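Phytase (Debaryomyces castellii, PDB 2GFI) hydrolyses phytate (inositol hexakisphosphate), releasing phosphate probably first from the 3-position, as a member of the histidine acid phosphatase family. Local coordinates at residues T77-G80 against K81-A85; D273-T276 against N277-I281; V287-D290 against D291-N295; E337-H340 against S341-I345. All coordinates share one frame; numbering follows the deposited sequence.

The four contacts follow one another along the chain, each within a helix or at its end, and all inside the histidine phosphatase region. Contact 1 forms the first turns of helix 77-91. Contacts 2 and 3 share helix 277-295, the former at its start and the latter at its end, their centres about 20 Å apart. Contact 4 closes helix 333-343. Its centre lies about 30 Å from that of contact 1, on the opposite side of the chain's centre. Only contacts 3 and 4 touch: Asn295 ND2 lies 2.7 Å from Glu337 OE2, a probable hydrogen bond. That join brings two helices together beside Asp333, the predicted proton donor, whereas contact 2 faces neighbouring subunits.

Contact 1. Residues T77-G80 against K81-A85; sequences TGSG and KKYKA
Tyr83 lays its ring back over Ser79 in the first turns of helix 77-91. The CG of Tyr83 stands anti to its own carbonyl carbon (chi1 -54°), which swings the ring toward the helix start and sets one face above the Ser79 carbonyl. Ser79 O sits 3.1 Å from Tyr83 CG, offset toward the rim of the ring, and the same oxygen takes the backbone bond from Tyr83 N at 2.7 Å. At the far end of the ring, Ser79 CB comes within 3.7 Å of Tyr83 OH. Pro75, Tyr110 and Phe111 also pack on this tyrosine, so it is buried.

On another side of the helix Thr77 and Lys81 meet through carbon, CG2 of Thr77 standing 4.2 Å from CD of Lys81, while Thr77 OG1 bonds to Glu119. The extended Lys81 chain then leads away from the first turn. Lys84 turns outward too and forms a salt bridge with Glu88.

The backbone underneath is regular: Lys81 N bonds to Thr77 O, and Lys84 N to Gly80 O. Along the exposed flank Lys82 N bonds to Gly78 O at 2.8 Å, and the aliphatic Lys82 CG lies 3.4 Å from that same Gly78 O.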
ATOM      1  N   THR A  77      27.807   8.828  21.228  1.00 26.45           N
ATOM      2  CA  THR A  77      28.042   9.807  22.299  1.00 26.09           C
ATOM      3  C   THR A  77      28.123  11.203  21.726  1.00 25.51           C
ATOM      4  O   THR A  77      27.405  12.097  22.174  1.00 27.04           O
ATOM      5  CB  THR A  77      29.319   9.475  23.041  1.00 26.24           C
ATOM      6  OG1 THR A  77      29.207   8.134  23.574  1.00 26.95           O
ATOM      7  CG2 THR A  77      29.479  10.445  24.236  1.00 24.34           C
ATOM      8  N   GLY A  78      28.950  11.377  20.708  1.00 25.18           N
ATOM      9  CA  GLY A  78      29.231  12.697  20.157  1.00 25.21           C
ATOM     10  C   GLY A  78      27.969  13.353  19.645  1.00 25.57           C
ATOM     11  O   GLY A  78      27.586  14.449  20.080  1.00 26.73           O
ATOM     12  N   SER A  79      27.305  12.648  18.737  1.00 24.79           N
ATOM     13  CA  SER A  79      26.063  13.092  18.133  1.00 24.42           C
ATOM     14  C   SER A  79      24.984  13.330  19.160  1.00 23.45           C
ATOM     15  O   SER A  79      24.403  14.400  19.191  1.00 23.87           O
ATOM     16  CB  SER A  79      25.603  12.054  17.102  1.00 24.83           C
ATOM     17  OG  SER A  79      26.527  12.039  16.028  1.00 25.48           O
ATOM     18  N   GLY A  80      24.724  12.348  20.011  1.00 22.77           N
ATOM     19  CA  GLY A  80      23.780  12.514  21.111  1.00 22.51           C
ATOM     20  C   GLY A  80      24.042  13.786  21.898  1.00 22.69           C
ATOM     21  O   GLY A  80      23.105  14.559  22.172  1.00 22.22           O
ATOM     22  N   LYS A  81      25.317  14.043  22.224  1.00 22.48           N
ATOM     23  CA  LYS A  81      25.629  15.237  23.012  1.00 22.44           C
ATOM     24  C   LYS A  81      25.464  16.509  22.220  1.00 22.84           C
ATOM     25  O   LYS A  81      25.035  17.541  22.782  1.00 22.41           O
ATOM     26  CB  LYS A  81      26.990  15.139  23.695  1.00 22.19           C
ATOM     27  CG  LYS A  81      26.928  14.134  24.825  1.00 23.82           C
ATOM     28  CD  LYS A  81      28.133  14.156  25.770  1.00 29.33           C
ATOM     29  CE  LYS A  81      27.801  13.317  26.986  1.00 29.84           C
ATOM     30  NZ  LYS A  81      28.874  13.393  28.005  1.00 35.20           N
ATOM     31  N   LYS A  82      25.779  16.438  20.918  1.00 22.94           N
ATOM     32  CA  LYS A  82      25.491  17.552  20.033  1.00 23.60           C
ATOM     33  C   LYS A  82      23.993  17.797  19.933  1.00 23.18           C
ATOM     34  O   LYS A  82      23.562  18.958  19.911  1.00 24.28           O
ATOM     35  CB  LYS A  82      26.091  17.342  18.628  1.00 23.75           C
ATOM     36  CG  LYS A  82      27.594  17.535  18.589  1.00 25.86           C
ATOM     37  CD  LYS A  82      28.186  16.859  17.346  1.00 29.60           C
ATOM     38  CE  LYS A  82      29.670  17.094  17.214  1.00 32.04           C
ATOM     39  NZ  LYS A  82      29.981  18.558  17.309  1.00 35.65           N
ATOM     40  N   TYR A  83      23.203  16.725  19.857  1.00 22.31           N
ATOM     41  CA  TYR A  83      21.736  16.859  19.772  1.00 21.92           C
ATOM     42  C   TYR A  83      21.206  17.482  21.064  1.00 21.63           C
ATOM     43  O   TYR A  83      20.319  18.333  21.042  1.00 21.49           O
ATOM     44  CB  TYR A  83      21.013  15.521  19.460  1.00 20.79           C
ATOM     45  CG  TYR A  83      21.493  14.793  18.220  1.00 21.16           C
ATOM     46  CD1 TYR A  83      22.014  15.495  17.124  1.00 19.47           C
ATOM     47  CD2 TYR A  83      21.424  13.395  18.133  1.00 19.36           C
ATOM     48  CE1 TYR A  83      22.458  14.827  15.985  1.00 18.37           C
ATOM     49  CE2 TYR A  83      21.870  12.718  16.988  1.00 18.17           C
ATOM     50  CZ  TYR A  83      22.373  13.447  15.926  1.00 21.06           C
ATOM     51  OH  TYR A  83      22.846  12.810  14.795  1.00 22.17           O
ATOM     52  N   LYS A  84      21.754  17.042  22.190  1.00 22.42           N
ATOM     53  CA  LYS A  84      21.355  17.581  23.500  1.00 22.10           C
ATOM     54  C   LYS A  84      21.660  19.095  23.597  1.00 21.70           C
ATOM     55  O   LYS A  84      20.802  19.883  24.032  1.00 22.32           O
ATOM     56  CB  LYS A  84      22.015  16.784  24.623  1.00 21.52           C
ATOM     57  CG  LYS A  84      21.528  17.154  26.025  1.00 23.45           C
ATOM     58  CD  LYS A  84      20.053  17.444  26.003  1.00 27.99           C
ATOM     59  CE  LYS A  84      19.411  17.336  27.400  1.00 35.66           C
ATOM     60  NZ  LYS A  84      19.944  18.300  28.371  1.00 33.62           N
ATOM     61  N   ALA A  85      22.865  19.486  23.193  1.00 21.33           N
ATOM     62  CA  ALA A  85      23.241  20.902  23.055  1.00 21.38           C
ATOM     63  C   ALA A  85      22.298  21.732  22.149  1.00 21.46           C
ATOM     64  O   ALA A  85      21.915  22.854  22.501  1.00 22.40           O
ATOM     65  CB  ALA A  85      24.726  21.046  22.615  1.00 20.22           C
TER

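Contact 2. Residues D273-T276 against N277-I281; sequences DIFT and NEEFI
Phe275 turns its ring edge toward the face of Phe280, a T-shaped pair with centroids 5.8 Å apart and planes at 78°. The face of Phe280 also takes a CH-pi contact from Phe275 CB, 3.9 Å from the ring centroid and displaced toward the rim. On the Phe275 ring, Ile274 CG1 lies over the centre of one face, and Glu279 OE1 comes in at the edge, in plane, 3.4 Å from Phe275 CD1; ring and carboxylate stand perpendicular.

That carboxylate belongs to a capping box at the start of helix 277-295. Thr276 is the N-cap: its OG1, held between its own backbone N and carbonyl carbon (chi1 63°), accepts from Glu279 N at 3.3 Å. In return Thr276 N donates to Glu279 OE1 at 2.9 Å, an almost straight bond (172°) that arrives from above the carboxylate plane. Phe280 N bonds to Thr276 O and begins the regular helical pattern. The other oxygen, Glu279 OE2, forms a salt bridge with Arg237. Cut back to an alanine at Glu279, the box would probably lose the acceptor for Thr276 N, and Arg237 its carboxylate partner. A water lies within hydrogen-bonding reach of Phe275 O and Asn277 OD1, though it has more acceptors about it than protons to give. Asn277 ND2 bonds to Leu11 O of its own chain and to Gly50 O of the second subunit.

Helices 229-241 and 249-266 both press on this cap: Ala234 and Phe238 of the first pack on Phe275, while Phe256 of the second stacks with Phe275 and meets the Phe280 ring at a steep angle.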
ATOM      1  N   ASP A 273       9.940  17.104  10.674  1.00 18.46           N
ATOM      2  CA  ASP A 273       8.955  17.955   9.965  1.00 19.02           C
ATOM      3  C   ASP A 273       9.414  19.328   9.609  1.00 18.73           C
ATOM      4  O   ASP A 273       8.662  20.069   9.010  1.00 19.53           O
ATOM      5  CB  ASP A 273       7.704  18.102  10.784  1.00 17.61           C
ATOM      6  CG  ASP A 273       7.140  16.803  11.133  1.00 18.66           C
ATOM      7  OD1 ASP A 273       7.359  15.841  10.343  1.00 18.60           O
ATOM      8  OD2 ASP A 273       6.488  16.633  12.167  1.00 20.72           O
ATOM      9  N   ILE A 274      10.634  19.676   9.973  1.00 18.43           N
ATOM     10  CA  ILE A 274      11.065  21.082   9.831  1.00 18.47           C
ATOM     11  C   ILE A 274      11.796  21.317   8.518  1.00 18.58           C
ATOM     12  O   ILE A 274      12.119  22.449   8.173  1.00 19.01           O
ATOM     13  CB  ILE A 274      11.945  21.480  11.036  1.00 18.30           C
ATOM     14  CG1 ILE A 274      13.314  20.807  10.946  1.00 17.19           C
ATOM     15  CG2 ILE A 274      11.211  21.169  12.358  1.00 17.55           C
ATOM     16  CD1 ILE A 274      14.328  21.315  11.998  1.00 17.35           C
ATOM     17  N   PHE A 275      12.050  20.242   7.772  1.00 18.64           N
ATOM     18  CA  PHE A 275      12.813  20.390   6.518  1.00 18.68           C
ATOM     19  C   PHE A 275      11.976  20.114   5.280  1.00 18.16           C
ATOM     20  O   PHE A 275      11.019  19.303   5.319  1.00 17.95           O
ATOM     21  CB  PHE A 275      14.069  19.496   6.536  1.00 18.50           C
ATOM     22  CG  PHE A 275      15.077  19.906   7.560  1.00 18.40           C
ATOM     23  CD1 PHE A 275      15.652  21.184   7.506  1.00 20.00           C
ATOM     24  CD2 PHE A 275      15.439  19.043   8.585  1.00 18.28           C
ATOM     25  CE1 PHE A 275      16.575  21.585   8.430  1.00 20.17           C
ATOM     26  CE2 PHE A 275      16.372  19.446   9.532  1.00 18.90           C
ATOM     27  CZ  PHE A 275      16.945  20.712   9.447  1.00 20.26           C
ATOM     28  N   THR A 276      12.353  20.772   4.193  1.00 17.81           N
ATOM     29  CA  THR A 276      11.772  20.505   2.891  1.00 17.56           C
ATOM     30  C   THR A 276      12.507  19.347   2.270  1.00 17.75           C
ATOM     31  O   THR A 276      13.640  19.080   2.647  1.00 17.76           O
ATOM     32  CB  THR A 276      11.876  21.721   1.966  1.00 17.89           C
ATOM     33  OG1 THR A 276      13.256  22.030   1.719  1.00 16.03           O
ATOM     34  CG2 THR A 276      11.238  22.986   2.619  1.00 17.90           C
ATOM     35  N   ASN A 277      11.873  18.676   1.298  1.00 18.22           N
ATOM     36  CA  ASN A 277      12.538  17.611   0.540  1.00 18.41           C
ATOM     37  C   ASN A 277      13.864  18.085  -0.035  1.00 18.48           C
ATOM     38  O   ASN A 277      14.872  17.380  -0.010  1.00 17.79           O
ATOM     39  CB  ASN A 277      11.632  17.120  -0.599  1.00 18.21           C
ATOM     40  CG  ASN A 277      10.478  16.305  -0.097  1.00 18.48           C
ATOM     41  OD1 ASN A 277       9.950  16.569   0.995  1.00 17.75           O
ATOM     42  ND2 ASN A 277      10.085  15.292  -0.866  1.00 18.06           N
ATOM     43  N   GLU A 278      13.859  19.309  -0.535  1.00 18.73           N
ATOM     44  CA  GLU A 278      15.037  19.860  -1.166  1.00 22.14           C
ATOM     45  C   GLU A 278      16.206  19.992  -0.159  1.00 20.04           C
ATOM     46  O   GLU A 278      17.341  19.797  -0.519  1.00 20.86           O
ATOM     47  CB  GLU A 278      14.644  21.152  -1.861  1.00 20.35           C
ATOM     48  CG  GLU A 278      15.785  22.115  -2.121  1.00 26.31           C
ATOM     49  CD  GLU A 278      15.379  23.268  -3.018  1.00 23.00           C
ATOM     50  OE1 GLU A 278      14.221  23.761  -2.904  1.00 31.62           O
ATOM     51  OE2 GLU A 278      16.231  23.669  -3.845  1.00 34.34           O
ATOM     52  N   GLU A 279      15.913  20.248   1.115  1.00 19.95           N
ATOM     53  CA  GLU A 279      16.945  20.321   2.129  1.00 19.50           C
ATOM     54  C   GLU A 279      17.444  18.943   2.490  1.00 19.48           C
ATOM     55  O   GLU A 279      18.649  18.750   2.601  1.00 20.23           O
ATOM     56  CB  GLU A 279      16.442  21.079   3.359  1.00 20.00           C
ATOM     57  CG  GLU A 279      16.292  22.553   3.064  1.00 19.69           C
ATOM     58  CD  GLU A 279      15.231  23.286   3.871  1.00 23.32           C
ATOM     59  OE1 GLU A 279      14.435  22.670   4.655  1.00 21.38           O
ATOM     60  OE2 GLU A 279      15.176  24.534   3.671  1.00 26.18           O
ATOM     61  N   PHE A 280      16.535  17.986   2.666  1.00 18.23           N
ATOM     62  CA  PHE A 280      16.932  16.613   2.925  1.00 17.86           C
ATOM     63  C   PHE A 280      17.829  16.087   1.830  1.00 17.99           C
ATOM     64  O   PHE A 280      18.813  15.394   2.095  1.00 18.92           O
ATOM     65  CB  PHE A 280      15.706  15.689   2.967  1.00 17.94           C
ATOM     66  CG  PHE A 280      14.941  15.749   4.226  1.00 16.18           C
ATOM     67  CD1 PHE A 280      15.513  15.340   5.421  1.00 17.76           C
ATOM     68  CD2 PHE A 280      13.615  16.159   4.215  1.00 16.23           C
ATOM     69  CE1 PHE A 280      14.773  15.383   6.625  1.00 16.99           C
ATOM     70  CE2 PHE A 280      12.877  16.215   5.381  1.00 17.31           C
ATOM     71  CZ  PHE A 280      13.461  15.827   6.599  1.00 17.42           C
ATOM     72  N   ILE A 281      17.481  16.375   0.580  1.00 17.98           N
ATOM     73  CA  ILE A 281      18.255  15.852  -0.548  1.00 17.57           C
ATOM     74  C   ILE A 281      19.692  16.413  -0.573  1.00 18.03           C
ATOM     75  O   ILE A 281      20.662  15.700  -0.903  1.00 18.04           O
ATOM     76  CB  ILE A 281      17.485  16.138  -1.855  1.00 17.52           C
ATOM     77  CG1 ILE A 281      16.261  15.215  -1.959  1.00 16.97           C
ATOM     78  CG2 ILE A 281      18.379  16.022  -3.042  1.00 16.68           C
ATOM     79  CD1 ILE A 281      15.226  15.651  -3.030  1.00 17.59           C
TER
HETATM   80  O   HOH W   1       9.213  17.679   3.450  1.00 28.05           O
HETATM   81  O   HOH W   2      13.655  24.290   0.808  1.00 28.48           O

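Contact 3. Residues V287-D290 against D291-N295; sequences VDLD and DYYSN
Ser294 and Asp290 carry the main polar contact. Asp290 O accepts two bonds from Ser294, one from the hydroxyl OG at a short 2.5 Å and one from the backbone N at 2.9 Å, the donors arriving from opposite faces of the carbonyl plane. A chi1 of -48° sets OG beside the serine's backbone N, folded back along the helix to reach that oxygen. Further backbone bonds run from Asp291 N to Val287 O, Tyr292 N to Asp288 O and Tyr293 N to Leu289 O.

All of this belongs to the last turns of helix 277-295, which bring Asp291 to about 6 Å, side chain to side chain, from Asp333, the predicted proton donor of this histidine phosphatase.

The apolar contact is between Leu289 and Tyr293, which run side by side, with Leu289 CD2 at the edge of the ring, 3.6 Å from Tyr293 CE2. The hydroxyl of Tyr293 continues to Leu352 O.

Carboxylates gather on another side. Val287 lies alongside Asp291, its CG1 methyl packed 3.3 Å from Asp291 OD2. Asp290 OD2 and Asp291 OD1 are 4.0 Å apart, two like charges at close quarters, their carboxylate planes 35° from each other.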
ATOM      1  N   VAL A 287      26.254  13.908   3.066  1.00 21.70           N
ATOM      2  CA  VAL A 287      26.620  12.640   3.674  1.00 21.63           C
ATOM      3  C   VAL A 287      27.177  11.685   2.630  1.00 21.73           C
ATOM      4  O   VAL A 287      28.167  11.031   2.885  1.00 22.59           O
ATOM      5  CB  VAL A 287      25.433  11.935   4.457  1.00 21.58           C
ATOM      6  CG1 VAL A 287      25.887  10.562   4.986  1.00 20.86           C
ATOM      7  CG2 VAL A 287      24.936  12.794   5.598  1.00 18.95           C
ATOM      8  N   ASP A 288      26.560  11.576   1.461  1.00 21.79           N
ATOM      9  CA  ASP A 288      27.158  10.723   0.437  1.00 21.65           C
ATOM     10  C   ASP A 288      28.590  11.153   0.140  1.00 21.93           C
ATOM     11  O   ASP A 288      29.443  10.301  -0.038  1.00 22.14           O
ATOM     12  CB  ASP A 288      26.371  10.777  -0.849  1.00 21.97           C
ATOM     13  CG  ASP A 288      25.097   9.952  -0.792  1.00 24.11           C
ATOM     14  OD1 ASP A 288      25.015   9.000   0.049  1.00 27.22           O
ATOM     15  OD2 ASP A 288      24.124  10.190  -1.568  1.00 25.99           O
ATOM     16  N   LEU A 289      28.834  12.472   0.069  1.00 22.33           N
ATOM     17  CA  LEU A 289      30.130  13.022  -0.227  1.00 23.04           C
ATOM     18  C   LEU A 289      31.128  12.680   0.868  1.00 24.03           C
ATOM     19  O   LEU A 289      32.175  12.083   0.624  1.00 24.04           O
ATOM     20  CB  LEU A 289      30.024  14.524  -0.312  1.00 23.51           C
ATOM     21  CG  LEU A 289      29.782  15.209  -1.633  1.00 23.64           C
ATOM     22  CD1 LEU A 289      29.723  16.709  -1.364  1.00 23.43           C
ATOM     23  CD2 LEU A 289      30.885  14.843  -2.630  1.00 23.77           C
ATOM     24  N   ASP A 290      30.794  13.054   2.085  1.00 25.15           N
ATOM     25  CA  ASP A 290      31.625  12.720   3.209  1.00 26.97           C
ATOM     26  C   ASP A 290      31.961  11.220   3.236  1.00 27.65           C
ATOM     27  O   ASP A 290      33.116  10.841   3.369  1.00 27.31           O
ATOM     28  CB  ASP A 290      30.937  13.152   4.493  1.00 27.58           C
ATOM     29  CG  ASP A 290      31.760  12.864   5.703  1.00 31.09           C
ATOM     30  OD1 ASP A 290      32.997  13.019   5.613  1.00 36.24           O
ATOM     31  OD2 ASP A 290      31.276  12.458   6.788  1.00 34.94           O
ATOM     32  N   ASP A 291      30.963  10.348   3.106  1.00 28.34           N
ATOM     33  CA  ASP A 291      31.269   8.918   3.164  1.00 28.20           C
ATOM     34  C   ASP A 291      31.970   8.416   1.931  1.00 27.50           C
ATOM     35  O   ASP A 291      32.790   7.512   2.029  1.00 28.26           O
ATOM     36  CB  ASP A 291      30.028   8.094   3.431  1.00 28.83           C
ATOM     37  CG  ASP A 291      29.424   8.397   4.771  1.00 31.13           C
ATOM     38  OD1 ASP A 291      30.162   8.814   5.701  1.00 31.22           O
ATOM     39  OD2 ASP A 291      28.205   8.260   4.984  1.00 34.12           O
ATOM     40  N   TYR A 292      31.670   8.982   0.767  1.00 26.26           N
ATOM     41  CA  TYR A 292      32.394   8.552  -0.414  1.00 25.63           C
ATOM     42  C   TYR A 292      33.887   8.856  -0.258  1.00 25.61           C
ATOM     43  O   TYR A 292      34.724   7.997  -0.535  1.00 25.12           O
ATOM     44  CB  TYR A 292      31.863   9.162  -1.706  1.00 24.94           C
ATOM     45  CG  TYR A 292      32.778   8.831  -2.872  1.00 24.98           C
ATOM     46  CD1 TYR A 292      32.706   7.579  -3.505  1.00 23.63           C
ATOM     47  CD2 TYR A 292      33.743   9.746  -3.313  1.00 23.24           C
ATOM     48  CE1 TYR A 292      33.542   7.250  -4.565  1.00 23.35           C
ATOM     49  CE2 TYR A 292      34.588   9.432  -4.367  1.00 23.18           C
ATOM     50  CZ  TYR A 292      34.482   8.177  -4.989  1.00 25.23           C
ATOM     51  OH  TYR A 292      35.322   7.841  -6.021  1.00 25.22           O
ATOM     52  N   TYR A 293      34.203  10.052   0.228  1.00 25.18           N
ATOM     53  CA  TYR A 293      35.592  10.508   0.298  1.00 25.86           C
ATOM     54  C   TYR A 293      36.364  10.011   1.516  1.00 26.21           C
ATOM     55  O   TYR A 293      37.600  10.045   1.539  1.00 26.68           O
ATOM     56  CB  TYR A 293      35.680  12.033   0.193  1.00 24.97           C
ATOM     57  CG  TYR A 293      35.531  12.526  -1.215  1.00 24.97           C
ATOM     58  CD1 TYR A 293      36.586  12.389  -2.123  1.00 24.30           C
ATOM     59  CD2 TYR A 293      34.315  13.116  -1.662  1.00 23.25           C
ATOM     60  CE1 TYR A 293      36.466  12.818  -3.420  1.00 24.14           C
ATOM     61  CE2 TYR A 293      34.182  13.549  -2.958  1.00 21.87           C
ATOM     62  CZ  TYR A 293      35.270  13.404  -3.834  1.00 25.07           C
ATOM     63  OH  TYR A 293      35.207  13.835  -5.118  1.00 24.41           O
ATOM     64  N   SER A 294      35.628   9.556   2.517  1.00 25.83           N
ATOM     65  CA  SER A 294      36.216   9.038   3.735  1.00 25.46           C
ATOM     66  C   SER A 294      36.265   7.527   3.751  1.00 25.74           C
ATOM     67  O   SER A 294      37.274   6.947   4.121  1.00 26.01           O
ATOM     68  CB  SER A 294      35.411   9.536   4.931  1.00 24.86           C
ATOM     69  OG  SER A 294      35.239  10.920   4.765  1.00 24.56           O
ATOM     70  N   ASN A 295      35.161   6.892   3.353  1.00 25.79           N
ATOM     71  CA  ASN A 295      34.993   5.450   3.535  1.00 25.84           C
ATOM     72  C   ASN A 295      34.934   4.642   2.259  1.00 25.68           C
ATOM     73  O   ASN A 295      34.760   3.432   2.322  1.00 25.34           O
ATOM     74  CB  ASN A 295      33.720   5.144   4.315  1.00 25.58           C
ATOM     75  CG  ASN A 295      33.581   5.970   5.560  1.00 26.18           C
ATOM     76  OD1 ASN A 295      34.568   6.292   6.207  1.00 27.01           O
ATOM     77  ND2 ASN A 295      32.332   6.307   5.917  1.00 24.77           N
TER

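Contact 4. Residues E337-H340 against S341-I345; sequences EIFH and SAIGI
Phe339 has its CG anti to the backbone N (chi1 -176°), whereas a chi1 of -62° turns CG1 of Ile343 back beside its own N, and these choices bring the isoleucine's tip under the phenyl ring at the end of helix 333-343. In this histidine phosphatase the helix starts at Asp333, the predicted proton donor. Ile343 CD1 lies 3.5 Å from the centroid of the Phe339 ring, straight beneath its centre, in a CH-pi contact. The same methyl sits over the centre of the His340 imidazole, 3.7 Å from that centroid, so two aromatic faces share one group. Shrinking Phe339 to an alanine is likely to strip one of these two faces from the Ile343 methyl and open a gap toward Leu309 and Leu310, which pack against the phenyl ring.

The imidazole is fixed at both nitrogens: NE2 bonds to Thr375, and ND1 meets a water in the ring plane. Ile345 CG1 approaches the edge of the ring near ND1.

Gly344, with positive phi, ends the helix, and its N bonds to His340 O at 2.8 Å. Beside that bond the water donates to His340 O at 2.7 Å, lies 2.9 Å from His340 ND1, and accepts weakly from Ile345 N at 3.0 Å.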
ATOM      1  N   GLU A 337      31.288  -0.182   4.266  1.00 24.33           N
ATOM      2  CA  GLU A 337      31.530   0.769   3.168  1.00 24.71           C
ATOM      3  C   GLU A 337      32.877   0.551   2.558  1.00 23.59           C
ATOM      4  O   GLU A 337      33.004   0.513   1.349  1.00 23.87           O
ATOM      5  CB  GLU A 337      31.460   2.231   3.601  1.00 24.98           C
ATOM      6  CG  GLU A 337      30.125   2.826   3.352  1.00 28.29           C
ATOM      7  CD  GLU A 337      30.126   4.315   3.503  1.00 30.30           C
ATOM      8  OE1 GLU A 337      29.743   5.006   2.520  1.00 26.93           O
ATOM      9  OE2 GLU A 337      30.477   4.756   4.625  1.00 32.75           O
ATOM     10  N   ILE A 338      33.881   0.433   3.411  1.00 23.13           N
ATOM     11  CA  ILE A 338      35.236   0.170   2.966  1.00 23.63           C
ATOM     12  C   ILE A 338      35.308  -1.187   2.262  1.00 23.68           C
ATOM     13  O   ILE A 338      35.907  -1.308   1.206  1.00 24.05           O
ATOM     14  CB  ILE A 338      36.203   0.256   4.171  1.00 23.84           C
ATOM     15  CG1 ILE A 338      36.247   1.704   4.722  1.00 23.64           C
ATOM     16  CG2 ILE A 338      37.573  -0.302   3.797  1.00 22.68           C
ATOM     17  CD1 ILE A 338      36.845   1.825   6.110  1.00 22.53           C
ATOM     18  N   PHE A 339      34.667  -2.197   2.837  1.00 23.65           N
ATOM     19  CA  PHE A 339      34.492  -3.482   2.155  1.00 24.53           C
ATOM     20  C   PHE A 339      33.981  -3.263   0.728  1.00 24.26           C
ATOM     21  O   PHE A 339      34.594  -3.747  -0.218  1.00 24.68           O
ATOM     22  CB  PHE A 339      33.555  -4.382   2.984  1.00 24.98           C
ATOM     23  CG  PHE A 339      33.372  -5.775   2.449  1.00 26.45           C
ATOM     24  CD1 PHE A 339      34.248  -6.334   1.520  1.00 27.30           C
ATOM     25  CD2 PHE A 339      32.328  -6.564   2.932  1.00 28.19           C
ATOM     26  CE1 PHE A 339      34.060  -7.657   1.070  1.00 27.40           C
ATOM     27  CE2 PHE A 339      32.125  -7.889   2.450  1.00 28.76           C
ATOM     28  CZ  PHE A 339      33.004  -8.426   1.541  1.00 26.45           C
ATOM     29  N   HIS A 340      32.904  -2.490   0.573  1.00 23.87           N
ATOM     30  CA  HIS A 340      32.316  -2.159  -0.745  1.00 23.45           C
ATOM     31  C   HIS A 340      33.202  -1.352  -1.651  1.00 23.70           C
ATOM     32  O   HIS A 340      33.099  -1.441  -2.875  1.00 23.43           O
ATOM     33  CB  HIS A 340      30.950  -1.453  -0.598  1.00 23.13           C
ATOM     34  CG  HIS A 340      29.819  -2.413  -0.406  1.00 22.29           C
ATOM     35  ND1 HIS A 340      29.063  -2.898  -1.462  1.00 20.94           N
ATOM     36  CD2 HIS A 340      29.361  -3.029   0.705  1.00 21.44           C
ATOM     37  CE1 HIS A 340      28.173  -3.756  -1.000  1.00 20.50           C
ATOM     38  NE2 HIS A 340      28.334  -3.857   0.311  1.00 22.04           N
ATOM     39  N   SER A 341      34.094  -0.567  -1.060  1.00 24.66           N
ATOM     40  CA  SER A 341      35.140   0.086  -1.853  1.00 25.33           C
ATOM     41  C   SER A 341      35.937  -0.971  -2.638  1.00 25.92           C
ATOM     42  O   SER A 341      36.286  -0.765  -3.800  1.00 25.93           O
ATOM     43  CB  SER A 341      36.070   0.872  -0.945  1.00 25.35           C
ATOM     44  OG  SER A 341      36.802   1.795  -1.704  1.00 25.05           O
ATOM     45  N   ALA A 342      36.202  -2.112  -2.007  1.00 25.33           N
ATOM     46  CA  ALA A 342      36.868  -3.168  -2.716  1.00 25.27           C
ATOM     47  C   ALA A 342      35.909  -4.039  -3.528  1.00 25.42           C
ATOM     48  O   ALA A 342      36.278  -4.438  -4.626  1.00 26.68           O
ATOM     49  CB  ALA A 342      37.734  -3.997  -1.788  1.00 24.79           C
ATOM     50  N   ILE A 343      34.715  -4.354  -3.017  1.00 24.95           N
ATOM     51  CA  ILE A 343      33.712  -5.109  -3.811  1.00 24.34           C
ATOM     52  C   ILE A 343      33.454  -4.435  -5.138  1.00 24.91           C
ATOM     53  O   ILE A 343      33.416  -5.088  -6.185  1.00 25.56           O
ATOM     54  CB  ILE A 343      32.360  -5.303  -3.072  1.00 24.36           C
ATOM     55  CG1 ILE A 343      32.542  -6.126  -1.783  1.00 23.96           C
ATOM     56  CG2 ILE A 343      31.353  -6.009  -3.997  1.00 22.96           C
ATOM     57  CD1 ILE A 343      31.417  -5.964  -0.749  1.00 22.76           C
ATOM     58  N   GLY A 344      33.274  -3.122  -5.115  1.00 24.70           N
ATOM     59  CA  GLY A 344      33.196  -2.386  -6.357  1.00 24.76           C
ATOM     60  C   GLY A 344      31.922  -2.514  -7.161  1.00 24.99           C
ATOM     61  O   GLY A 344      31.904  -2.200  -8.330  1.00 26.64           O
ATOM     62  N   ILE A 345      30.829  -2.918  -6.548  1.00 24.67           N
ATOM     63  CA  ILE A 345      29.559  -2.994  -7.278  1.00 23.91           C
ATOM     64  C   ILE A 345      28.651  -1.765  -7.099  1.00 24.44           C
ATOM     65  O   ILE A 345      27.721  -1.538  -7.874  1.00 24.79           O
ATOM     66  CB  ILE A 345      28.821  -4.295  -6.911  1.00 22.57           C
ATOM     67  CG1 ILE A 345      28.578  -4.350  -5.404  1.00 20.48           C
ATOM     68  CG2 ILE A 345      29.646  -5.471  -7.382  1.00 22.79           C
ATOM     69  CD1 ILE A 345      27.647  -5.470  -4.987  1.00 19.08           C
TER
HETATM   70  O   HOH W   3      30.576  -1.838  -3.723  1.00 22.71           O